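Local atomic coordinates of imelysin (PDB entry 3OYV), a protein that is an imelysin-like outer-membrane protein that probably takes part in bacterial iron uptake and may act as a peptidase. Residues 10-14 with 309-313; 89-94 with 124-128; 271-276 with 350-354. One frame throughout, in Å; residues are numbered along the deposited sequence.

The three contacts tie together a largely helical single chain. Contact 1 sets the loop ahead of helix 21-47 on helix 309-316. Contact 2 pairs helices 71-102 and 121-137. Contact 3 joins helix 265-283 to the end of helix 343-351 and strand 352-353. Contact 2 is complete before contact 3 begins, while contacts 1 and 3 interleave along the sequence. The centres of contacts 1 and 3 are about 17 Å apart, and the two touch through N13 and K353. Contact 2 is about 20 Å from contact 3 and 24 Å from contact 1, centre to centre. Thus the N-terminal loop is built into the C-terminal part of the fold.

Contact 1. Residues 10-14 with 309-313; sequences DPANI and QNAIV
The methyl of A12 points at the first turn of helix 309-316 and meets Q309 there. An Asx turn in the N-terminal loop lies next to this helix. It belongs to one of the two conformers of D10, in which OD1 accepts from A12 N at 3.1 Å, with the donor 48° out of the carboxylate plane. The turn closes on A12, which has left-handed backbone angles. A12 CB lies 3.3 Å from Q309 CB, a tight approach. It also packs 3.7 Å from V313 CG2, one turn further along the helix. V313 has CG1 anti to the backbone N (chi1 171°), which leaves CG2 beside that N and facing the loop. I14 joins from the other end of the loop segment. Its CG2 is 4.0 Å from V313 CG2, and the two branched side chains slide past each other in opposite directions. I14 also touches F349 of helix 343-351. The Q309 side chain is extended beyond CG and brings its amide up to the D10 and P11 carbonyls without a direct hydrogen bond to them. Its OE1 is hydrogen-bonded to Y117 OH. Two waters bridge loop and helix. One water accepts from N310 N at 3.0 Å and donates weakly to D10 O. A second water sits 2.7 Å from P11 O and 2.7 Å from Q309 OE1.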
ATOM      1  N   ASP A  10     -10.603  21.453   6.443  1.00 17.22           N
ATOM      2  CA  ASP A  10      -9.349  22.124   6.786  0.60 18.11           C
ATOM      3  C   ASP A  10      -8.223  21.510   5.957  1.00 18.47           C
ATOM      4  O   ASP A  10      -7.686  20.445   6.316  1.00 24.23           O
ATOM      5  CB  ASP A  10      -9.069  22.054   8.290  0.60 19.09           C
ATOM      6  CG  ASP A  10      -7.879  22.920   8.717  0.60 22.66           C
ATOM      7  OD1 ASP A  10      -7.225  23.557   7.843  0.60 22.37           O
ATOM      8  OD2 ASP A  10      -7.610  22.945   9.952  0.60 26.33           O
ATOM      9  N   PRO A  11      -7.848  22.172   4.829  1.00 17.17           N
ATOM     10  CA  PRO A  11      -6.728  21.702   3.991  1.00 22.19           C
ATOM     11  C   PRO A  11      -5.345  21.774   4.608  1.00 23.35           C
ATOM     12  O   PRO A  11      -4.393  21.158   4.069  1.00 26.85           O
ATOM     13  CB  PRO A  11      -6.719  22.682   2.802  1.00 23.05           C
ATOM     14  CG  PRO A  11      -7.999  23.421   2.861  1.00 25.39           C
ATOM     15  CD  PRO A  11      -8.384  23.450   4.310  1.00 20.67           C
ATOM     16  N   ALA A  12      -5.206  22.494   5.712  1.00 20.35           N
ATOM     17  CA  ALA A  12      -3.900  22.602   6.375  1.00 21.96           C
ATOM     18  C   ALA A  12      -2.774  23.018   5.423  1.00 21.65           C
ATOM     19  O   ALA A  12      -1.753  22.330   5.286  1.00 25.42           O
ATOM     20  CB  ALA A  12      -3.571  21.266   7.040  1.00 25.48           C
ATOM     21  N   ASN A  13      -2.944  24.162   4.788  1.00 22.73           N
ATOM     22  CA  ASN A  13      -1.950  24.746   3.901  1.00 23.63           C
ATOM     23  C   ASN A  13      -0.721  25.211   4.692  1.00 22.22           C
ATOM     24  O   ASN A  13      -0.856  25.933   5.674  1.00 22.39           O
ATOM     25  CB  ASN A  13      -2.533  25.977   3.189  1.00 25.20           C
ATOM     26  CG  ASN A  13      -1.562  26.577   2.195  1.00 27.44           C
ATOM     27  OD1 ASN A  13      -1.360  26.028   1.110  1.00 36.25           O
ATOM     28  ND2 ASN A  13      -0.973  27.726   2.543  1.00 27.93           N
ATOM     29  N   ILE A  14       0.463  24.821   4.249  1.00 18.98           N
ATOM     30  CA  ILE A  14       1.700  25.376   4.784  1.00 17.45           C
ATOM     31  C   ILE A  14       2.769  25.255   3.713  1.00 17.24           C
ATOM     32  O   ILE A  14       2.747  24.303   2.934  1.00 19.17           O
ATOM     33  CB  ILE A  14       2.071  24.674   6.095  1.00 17.95           C
ATOM     34  CG1 ILE A  14       3.281  25.335   6.729  1.00 16.90           C
ATOM     35  CG2 ILE A  14       2.296  23.146   5.860  1.00 19.41           C
ATOM     36  CD1 ILE A  14       3.523  24.871   8.183  1.00 19.45           C
ATOM     37  N   GLN A 309      -4.246  16.731   9.503  1.00 17.43           N
ATOM     38  CA  GLN A 309      -3.395  17.669   8.794  1.00 18.28           C
ATOM     39  C   GLN A 309      -3.120  18.921   9.636  1.00 18.17           C
ATOM     40  O   GLN A 309      -1.994  19.439   9.661  1.00 18.18           O
ATOM     41  CB  GLN A 309      -3.993  18.014   7.449  1.00 19.05           C
ATOM     42  CG  GLN A 309      -4.246  16.810   6.537  1.00 20.00           C
ATOM     43  CD  GLN A 309      -5.023  17.204   5.294  1.00 20.60           C
ATOM     44  OE1 GLN A 309      -4.526  17.106   4.140  1.00 16.81           O
ATOM     45  NE2 GLN A 309      -6.260  17.689   5.511  1.00 23.12           N
ATOM     46  N   ASN A 310      -4.121  19.381  10.374  1.00 18.38           N
ATOM     47  CA  ASN A 310      -3.883  20.534  11.226  0.60 17.08           C
ATOM     48  C   ASN A 310      -2.847  20.214  12.322  1.00 16.48           C
ATOM     49  O   ASN A 310      -2.033  21.098  12.664  1.00 17.39           O
ATOM     50  CB  ASN A 310      -5.171  21.081  11.821  0.60 17.00           C
ATOM     51  CG  ASN A 310      -4.911  22.198  12.810  0.60 18.84           C
ATOM     52  OD1 ASN A 310      -5.012  22.000  14.004  0.60 23.23           O
ATOM     53  ND2 ASN A 310      -4.497  23.343  12.308  0.60 27.12           N
ATOM     54  N   ALA A 311      -2.826  18.984  12.835  1.00 15.52           N
ATOM     55  CA  ALA A 311      -1.800  18.575  13.790  1.00 15.09           C
ATOM     56  C   ALA A 311      -0.403  18.591  13.186  1.00 14.95           C
ATOM     57  O   ALA A 311       0.568  18.953  13.872  1.00 15.35           O
ATOM     58  CB  ALA A 311      -2.092  17.210  14.388  1.00 17.33           C
ATOM     59  N   ILE A 312      -0.300  18.228  11.902  1.00 13.40           N
ATOM     60  CA  ILE A 312       1.009  18.316  11.225  1.00 13.73           C
ATOM     61  C   ILE A 312       1.468  19.763  11.135  1.00 13.63           C
ATOM     62  O   ILE A 312       2.623  20.061  11.408  1.00 12.97           O
ATOM     63  CB  ILE A 312       0.987  17.637   9.839  1.00 15.09           C
ATOM     64  CG1 ILE A 312       0.646  16.145   9.962  1.00 13.89           C
ATOM     65  CG2 ILE A 312       2.329  17.788   9.151  1.00 13.54           C
ATOM     66  CD1 ILE A 312       0.243  15.465   8.626  1.00 15.49           C
ATOM     67  N   VAL A 313       0.578  20.666  10.745  1.00 14.26           N
ATOM     68  CA  VAL A 313       0.910  22.083  10.687  1.00 15.05           C
ATOM     69  C   VAL A 313       1.343  22.613  12.066  1.00 15.87           C
ATOM     70  O   VAL A 313       2.329  23.348  12.158  1.00 15.08           O
ATOM     71  CB  VAL A 313      -0.258  22.895  10.089  1.00 16.52           C
ATOM     72  CG1 VAL A 313      -0.029  24.421  10.225  1.00 18.68           C
ATOM     73  CG2 VAL A 313      -0.483  22.492   8.615  1.00 19.62           C
TER
HETATM   74  O   HOH W   1      -6.931  19.245   9.326  0.60 23.84           O
HETATM   75  O   HOH W   2      -4.443  19.131   2.307  1.00 22.68           O

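Contact 2. Residues 89-94 with 124-128; sequences VGTAKI and DYTNN
K93 lays its CB over one face of the Y125 ring, offset toward the rim, in a CH-pi contact with CB 3.9 Å from the ring centroid. The two residues belong to helices 71-102 and 121-137, a nearly antiparallel pair whose short segments here run at 158° with axes 11.5 Å apart. The 89-94 segment holds a wide pi-type turn, closed by I94 N to V89 O at 2.9 Å. V89 CG1 lies 3.8 Å from Y125 CB, and I94 CG1 lies 3.7 Å from Y125 CD2, so the tyrosine is packed by three residues of that turn. An alanine in place of Y125 would probably open a gap between the helices and leave the K93 chain without its aromatic support. K93 has CG beside its backbone N (chi1 -59°) and is extended beyond, which carries the ammonium past the ring to N128. E286 forms a salt bridge with the same nitrogen, and E114 accepts from it too. The N128 amide is also held through ND2, which is hydrogen-bonded to E283 O, and this fixes which way the amide is turned. K93 NZ donates a 2.7 Å hydrogen bond to N128 OD1, and the nitrogen is tilted 30° from the carbonyl plane.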
ATOM      1  N   VAL A  89     -10.416  -0.427  -2.800  1.00 12.96           N
ATOM      2  CA  VAL A  89     -10.113   0.492  -3.868  1.00 13.58           C
ATOM      3  C   VAL A  89     -11.401   1.040  -4.463  1.00 14.63           C
ATOM      4  O   VAL A  89     -11.551   2.251  -4.633  1.00 14.96           O
ATOM      5  CB  VAL A  89      -9.265  -0.157  -4.948  1.00 13.17           C
ATOM      6  CG1 VAL A  89      -9.123   0.745  -6.127  1.00 13.89           C
ATOM      7  CG2 VAL A  89      -7.857  -0.510  -4.356  1.00 13.59           C
ATOM      8  N   GLY A  90     -12.331   0.151  -4.809  1.00 15.18           N
ATOM      9  CA  GLY A  90     -13.534   0.604  -5.515  1.00 15.87           C
ATOM     10  C   GLY A  90     -14.483   1.415  -4.655  1.00 15.18           C
ATOM     11  O   GLY A  90     -14.980   2.487  -5.069  1.00 16.28           O
ATOM     12  N   THR A  91     -14.760   0.890  -3.489  1.00 15.05           N
ATOM     13  CA  THR A  91     -15.830   1.448  -2.691  1.00 16.20           C
ATOM     14  C   THR A  91     -15.339   2.536  -1.732  1.00 16.12           C
ATOM     15  O   THR A  91     -16.099   3.416  -1.390  1.00 14.35           O
ATOM     16  CB  THR A  91     -16.586   0.403  -1.850  1.00 18.87           C
ATOM     17  OG1 THR A  91     -15.701  -0.078  -0.886  1.00 17.62           O
ATOM     18  CG2 THR A  91     -17.086  -0.788  -2.612  1.00 18.30           C
ATOM     19  N   ALA A  92     -14.065   2.490  -1.315  1.00 15.91           N
ATOM     20  CA  ALA A  92     -13.539   3.481  -0.377  1.00 15.32           C
ATOM     21  C   ALA A  92     -12.586   4.469  -1.033  1.00 13.42           C
ATOM     22  O   ALA A  92     -12.839   5.684  -1.045  1.00 14.56           O
ATOM     23  CB  ALA A  92     -12.884   2.823   0.825  1.00 17.60           C
ATOM     24  N   LYS A  93     -11.499   3.979  -1.607  1.00 11.90           N
ATOM     25  CA  LYS A  93     -10.511   4.904  -2.167  1.00 12.03           C
ATOM     26  C   LYS A  93     -11.109   5.755  -3.303  1.00 12.30           C
ATOM     27  O   LYS A  93     -10.896   6.976  -3.368  1.00 12.18           O
ATOM     28  CB  LYS A  93      -9.240   4.170  -2.610  1.00 12.09           C
ATOM     29  CG  LYS A  93      -8.541   3.414  -1.488  1.00 11.96           C
ATOM     30  CD  LYS A  93      -7.226   2.787  -1.949  1.00 12.78           C
ATOM     31  CE  LYS A  93      -6.547   1.951  -0.882  1.00 14.98           C
ATOM     32  NZ  LYS A  93      -5.097   1.807  -1.181  1.00 17.74           N
ATOM     33  N   ILE A  94     -11.853   5.115  -4.195  1.00 13.56           N
ATOM     34  CA  ILE A  94     -12.526   5.817  -5.287  1.00 13.38           C
ATOM     35  C   ILE A  94     -13.946   6.239  -4.863  1.00 13.00           C
ATOM     36  O   ILE A  94     -14.366   7.400  -5.047  1.00 13.85           O
ATOM     37  CB  ILE A  94     -12.555   4.958  -6.585  1.00 13.61           C
ATOM     38  CG1 ILE A  94     -11.118   4.597  -6.975  1.00 14.95           C
ATOM     39  CG2 ILE A  94     -13.322   5.720  -7.728  1.00 14.48           C
ATOM     40  CD1 ILE A  94     -11.050   3.639  -8.155  1.00 15.97           C
ATOM     41  N   ASP A 124      -1.332   4.661  -7.550  1.00 10.26           N
ATOM     42  CA  ASP A 124      -1.461   3.967  -6.283  1.00  9.12           C
ATOM     43  C   ASP A 124      -2.502   2.853  -6.410  1.00 10.87           C
ATOM     44  O   ASP A 124      -2.228   1.675  -6.162  1.00  9.64           O
ATOM     45  CB  ASP A 124      -1.846   5.042  -5.259  1.00  9.56           C
ATOM     46  CG  ASP A 124      -2.182   4.522  -3.877  1.00 10.10           C
ATOM     47  OD1 ASP A 124      -2.175   3.314  -3.583  1.00 12.20           O
ATOM     48  OD2 ASP A 124      -2.462   5.400  -3.006  1.00 13.38           O
ATOM     49  N   TYR A 125      -3.708   3.231  -6.819  1.00 10.30           N
ATOM     50  CA  TYR A 125      -4.817   2.279  -6.801  1.00 10.09           C
ATOM     51  C   TYR A 125      -4.606   1.193  -7.855  1.00 10.02           C
ATOM     52  O   TYR A 125      -4.986   0.038  -7.643  1.00 11.42           O
ATOM     53  CB  TYR A 125      -6.180   2.955  -6.989  1.00 10.71           C
ATOM     54  CG  TYR A 125      -6.473   4.171  -6.113  1.00 11.78           C
ATOM     55  CD1 TYR A 125      -5.748   4.453  -4.943  1.00 12.74           C
ATOM     56  CD2 TYR A 125      -7.479   5.052  -6.490  1.00 11.68           C
ATOM     57  CE1 TYR A 125      -5.997   5.608  -4.210  1.00 11.21           C
ATOM     58  CE2 TYR A 125      -7.735   6.188  -5.763  1.00 13.18           C
ATOM     59  CZ  TYR A 125      -7.003   6.468  -4.617  1.00 11.90           C
ATOM     60  OH  TYR A 125      -7.276   7.659  -3.953  1.00 12.99           O
ATOM     61  N   THR A 126      -3.997   1.570  -8.978  1.00 10.15           N
ATOM     62  CA  THR A 126      -3.647   0.611 -10.020  1.00 11.00           C
ATOM     63  C   THR A 126      -2.634  -0.406  -9.482  1.00 10.25           C
ATOM     64  O   THR A 126      -2.779  -1.617  -9.699  1.00 11.38           O
ATOM     65  CB  THR A 126      -3.103   1.309 -11.269  1.00 11.78           C
ATOM     66  OG1 THR A 126      -4.062   2.240 -11.747  1.00 12.25           O
ATOM     67  CG2 THR A 126      -2.794   0.332 -12.393  1.00 14.24           C
ATOM     68  N   ASN A 127      -1.619   0.081  -8.752  1.00  9.53           N
ATOM     69  CA  ASN A 127      -0.662  -0.832  -8.104  1.00 10.33           C
ATOM     70  C   ASN A 127      -1.326  -1.770  -7.129  1.00 10.67           C
ATOM     71  O   ASN A 127      -0.945  -2.931  -7.019  1.00 10.65           O
ATOM     72  CB  ASN A 127       0.449  -0.041  -7.405  1.00 10.24           C
ATOM     73  CG  ASN A 127       1.494   0.482  -8.363  1.00 11.50           C
ATOM     74  OD1 ASN A 127       1.622   0.008  -9.495  1.00 13.43           O
ATOM     75  ND2 ASN A 127       2.250   1.488  -7.919  1.00 12.08           N
ATOM     76  N   ASN A 128      -2.354  -1.290  -6.435  1.00 10.34           N
ATOM     77  CA  ASN A 128      -3.113  -2.160  -5.558  1.00  9.99           C
ATOM     78  C   ASN A 128      -3.756  -3.324  -6.352  1.00 11.32           C
ATOM     79  O   ASN A 128      -3.812  -4.463  -5.893  1.00 11.20           O
ATOM     80  CB  ASN A 128      -4.236  -1.425  -4.809  1.00 11.26           C
ATOM     81  CG  ASN A 128      -3.771  -0.297  -3.863  1.00 12.43           C
ATOM     82  OD1 ASN A 128      -4.594   0.568  -3.562  1.00 12.74           O
ATOM     83  ND2 ASN A 128      -2.516  -0.289  -3.407  1.00 12.29           N
TER
HETATM   84  O   HOH W   3      -9.350   8.091  -1.388  1.00 14.38           O

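Contact 3. Residues 271-276 with 350-354; sequences ACDAWI and LLYKN
The carbonyl oxygen of C272 takes the helical bond from I276 N at 3.0 Å, and Y352 OH comes to 3.1 Å from the same oxygen. The tyrosine hydroxyl lies against helix 265-283, and Y352 itself stands where the chain leaves helix 343-351 and enters strand 352-353 of a small antiparallel hairpin. The Y352 ring is the centre of the contact. C272 has SG beside its backbone N (chi1 -71°), and this sets the sulfur over the middle of one ring face, 3.6 Å from the centroid. It is a sulfur-aromatic contact with the sulfur almost on the ring normal. SG also lies 3.3 Å from L351 O. W275 meets the same ring differently. The edge of Y352 turns toward the face of the indole in an offset edge-to-face pair, with planes at 70° and the six-membered ring centroids 5.6 Å apart. The closest ring atoms, W275 CE3 and Y352 CE2, are 3.8 Å apart. I276 crosses Y352 at about a right angle and brings CG1 to 3.4 Å from OH. L351 packs alongside, with CD2 3.7 Å from A271 CB and CD1 near W275 CB. The indole is fixed at its polar corner as well, since W275 NE1 donates to F344 O of helix 343-351, and H120 packs against W275 with its ring steeply inclined. Sulfur, aromatic and aliphatic groups carry most of this buried contact, so it probably rests mainly on close packing and ring orientation rather than on charge.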
ATOM      1  N   ALA A 271      13.947  13.413  -2.905  1.00  9.35           N
ATOM      2  CA  ALA A 271      13.177  12.753  -1.866  1.00  9.44           C
ATOM      3  C   ALA A 271      11.799  12.318  -2.394  1.00  8.84           C
ATOM      4  O   ALA A 271      11.364  11.207  -2.091  1.00  9.00           O
ATOM      5  CB  ALA A 271      13.041  13.621  -0.625  1.00 11.58           C
ATOM      6  N   CYS A 272      11.184  13.125  -3.247  1.00  9.32           N
ATOM      7  CA  CYS A 272       9.936  12.716  -3.874  1.00  8.70           C
ATOM      8  C   CYS A 272      10.145  11.486  -4.758  1.00  9.61           C
ATOM      9  O   CYS A 272       9.329  10.550  -4.761  1.00 10.12           O
ATOM     10  CB  CYS A 272       9.387  13.859  -4.714  1.00  9.62           C
ATOM     11  SG  CYS A 272       8.742  15.270  -3.756  1.00 11.57           S
ATOM     12  N   ASP A 273      11.224  11.482  -5.549  1.00  9.01           N
ATOM     13  CA  ASP A 273      11.530  10.280  -6.335  1.00 10.85           C
ATOM     14  C   ASP A 273      11.620   9.043  -5.435  1.00  9.59           C
ATOM     15  O   ASP A 273      11.111   7.997  -5.778  1.00  9.98           O
ATOM     16  CB  ASP A 273      12.888  10.415  -7.072  1.00 11.69           C
ATOM     17  CG  ASP A 273      12.916  11.483  -8.165  1.00 15.21           C
ATOM     18  OD1 ASP A 273      11.863  11.890  -8.651  1.00 15.24           O
ATOM     19  OD2 ASP A 273      14.042  11.884  -8.561  1.00 17.20           O
ATOM     20  N   ALA A 274      12.308   9.192  -4.307  1.00  8.85           N
ATOM     21  CA  ALA A 274      12.444   8.106  -3.376  1.00  8.56           C
ATOM     22  C   ALA A 274      11.114   7.680  -2.767  1.00  8.73           C
ATOM     23  O   ALA A 274      10.916   6.488  -2.500  1.00  9.49           O
ATOM     24  CB  ALA A 274      13.478   8.450  -2.275  1.00 10.20           C
ATOM     25  N   TRP A 275      10.216   8.639  -2.565  1.00  8.71           N
ATOM     26  CA  TRP A 275       8.879   8.332  -2.031  1.00  8.53           C
ATOM     27  C   TRP A 275       8.102   7.467  -3.030  1.00  8.57           C
ATOM     28  O   TRP A 275       7.553   6.425  -2.657  1.00  9.15           O
ATOM     29  CB  TRP A 275       8.148   9.638  -1.669  1.00  9.27           C
ATOM     30  CG  TRP A 275       6.836   9.406  -0.982  1.00  9.30           C
ATOM     31  CD1 TRP A 275       6.643   9.235   0.353  1.00  9.26           C
ATOM     32  CD2 TRP A 275       5.531   9.244  -1.596  1.00  9.49           C
ATOM     33  NE1 TRP A 275       5.303   9.030   0.620  1.00  9.38           N
ATOM     34  CE2 TRP A 275       4.611   9.014  -0.564  1.00  9.43           C
ATOM     35  CE3 TRP A 275       5.051   9.364  -2.908  1.00  9.71           C
ATOM     36  CZ2 TRP A 275       3.244   8.866  -0.800  1.00  9.68           C
ATOM     37  CZ3 TRP A 275       3.706   9.168  -3.131  1.00 10.36           C
ATOM     38  CH2 TRP A 275       2.823   8.943  -2.099  1.00  9.80           C
ATOM     39  N   ILE A 276       8.068   7.873  -4.300  1.00  9.45           N
ATOM     40  CA  ILE A 276       7.382   7.061  -5.303  1.00  9.82           C
ATOM     41  C   ILE A 276       7.986   5.659  -5.366  1.00  9.81           C
ATOM     42  O   ILE A 276       7.270   4.657  -5.466  1.00 10.12           O
ATOM     43  CB  ILE A 276       7.458   7.711  -6.661  1.00 11.10           C
ATOM     44  CG1 ILE A 276       6.657   9.024  -6.655  1.00 11.53           C
ATOM     45  CG2 ILE A 276       6.945   6.761  -7.755  1.00 13.76           C
ATOM     46  CD1 ILE A 276       5.113   8.887  -6.662  1.00 13.91           C
ATOM     47  N   LEU A 350       4.672  16.345   3.513  1.00  9.98           N
ATOM     48  CA  LEU A 350       5.908  17.088   3.777  1.00  9.68           C
ATOM     49  C   LEU A 350       6.782  17.284   2.553  1.00  9.79           C
ATOM     50  O   LEU A 350       7.630  18.181   2.544  1.00 11.78           O
ATOM     51  CB  LEU A 350       6.679  16.403   4.919  1.00 10.26           C
ATOM     52  CG  LEU A 350       6.014  16.407   6.315  1.00 11.09           C
ATOM     53  CD1 LEU A 350       6.755  15.449   7.280  1.00 12.09           C
ATOM     54  CD2 LEU A 350       5.878  17.842   6.887  1.00 13.22           C
ATOM     55  N   LEU A 351       6.557  16.470   1.509  1.00  9.14           N
ATOM     56  CA  LEU A 351       7.370  16.487   0.308  1.00  9.55           C
ATOM     57  C   LEU A 351       6.713  17.127  -0.917  1.00  9.71           C
ATOM     58  O   LEU A 351       7.415  17.580  -1.816  1.00 10.34           O
ATOM     59  CB  LEU A 351       7.826  15.066  -0.060  1.00  9.65           C
ATOM     60  CG  LEU A 351       8.819  14.418   0.886  1.00  9.01           C
ATOM     61  CD1 LEU A 351       9.073  12.970   0.448  1.00 10.78           C
ATOM     62  CD2 LEU A 351      10.133  15.233   0.940  1.00 10.23           C
ATOM     63  N   TYR A 352       5.379  17.086  -0.973  1.00 10.31           N
ATOM     64  CA  TYR A 352       4.612  17.488  -2.134  1.00 10.57           C
ATOM     65  C   TYR A 352       3.579  18.557  -1.818  1.00 10.09           C
ATOM     66  O   TYR A 352       3.060  18.609  -0.692  1.00 12.77           O
ATOM     67  CB  TYR A 352       3.836  16.301  -2.666  1.00 11.09           C
ATOM     68  CG  TYR A 352       4.622  15.208  -3.333  1.00 11.43           C
ATOM     69  CD1 TYR A 352       4.869  15.234  -4.687  1.00 11.29           C
ATOM     70  CD2 TYR A 352       5.040  14.088  -2.605  1.00 11.30           C
ATOM     71  CE1 TYR A 352       5.524  14.174  -5.308  1.00 11.06           C
ATOM     72  CE2 TYR A 352       5.717  13.053  -3.208  1.00 10.34           C
ATOM     73  CZ  TYR A 352       5.933  13.087  -4.564  1.00  9.83           C
ATOM     74  OH  TYR A 352       6.571  12.014  -5.136  1.00 13.73           O
ATOM     75  N   LYS A 353       3.262  19.348  -2.835  1.00 11.38           N
ATOM     76  CA  LYS A 353       2.101  20.196  -2.756  1.00 14.69           C
ATOM     77  C   LYS A 353       1.445  20.260  -4.128  1.00 13.59           C
ATOM     78  O   LYS A 353       2.091  20.596  -5.123  1.00 14.13           O
ATOM     79  CB  LYS A 353       2.523  21.563  -2.255  1.00 16.64           C
ATOM     80  CG  LYS A 353       1.320  22.491  -2.062  1.00 19.10           C
ATOM     81  CD  LYS A 353       1.697  23.804  -1.468  1.00 23.38           C
ATOM     82  CE  LYS A 353       0.473  24.607  -1.100  1.00 27.47           C
ATOM     83  NZ  LYS A 353       0.858  25.989  -0.690  1.00 27.37           N
ATOM     84  N   ASN A 354       0.157  19.927  -4.180  1.00 14.09           N
ATOM     85  CA  ASN A 354      -0.650  20.119  -5.414  1.00 16.49           C
ATOM     86  C   ASN A 354      -0.043  19.413  -6.635  1.00 16.25           C
ATOM     87  O   ASN A 354       0.007  19.936  -7.761  1.00 19.25           O
ATOM     88  CB  ASN A 354      -0.892  21.627  -5.716  1.00 18.34           C
ATOM     89  CG  ASN A 354      -1.639  22.360  -4.593  1.00 21.48           C
ATOM     90  OD1 ASN A 354      -2.403  21.763  -3.813  1.00 26.92           O
ATOM     91  ND2 ASN A 354      -1.396  23.674  -4.493  1.00 26.05           N
TER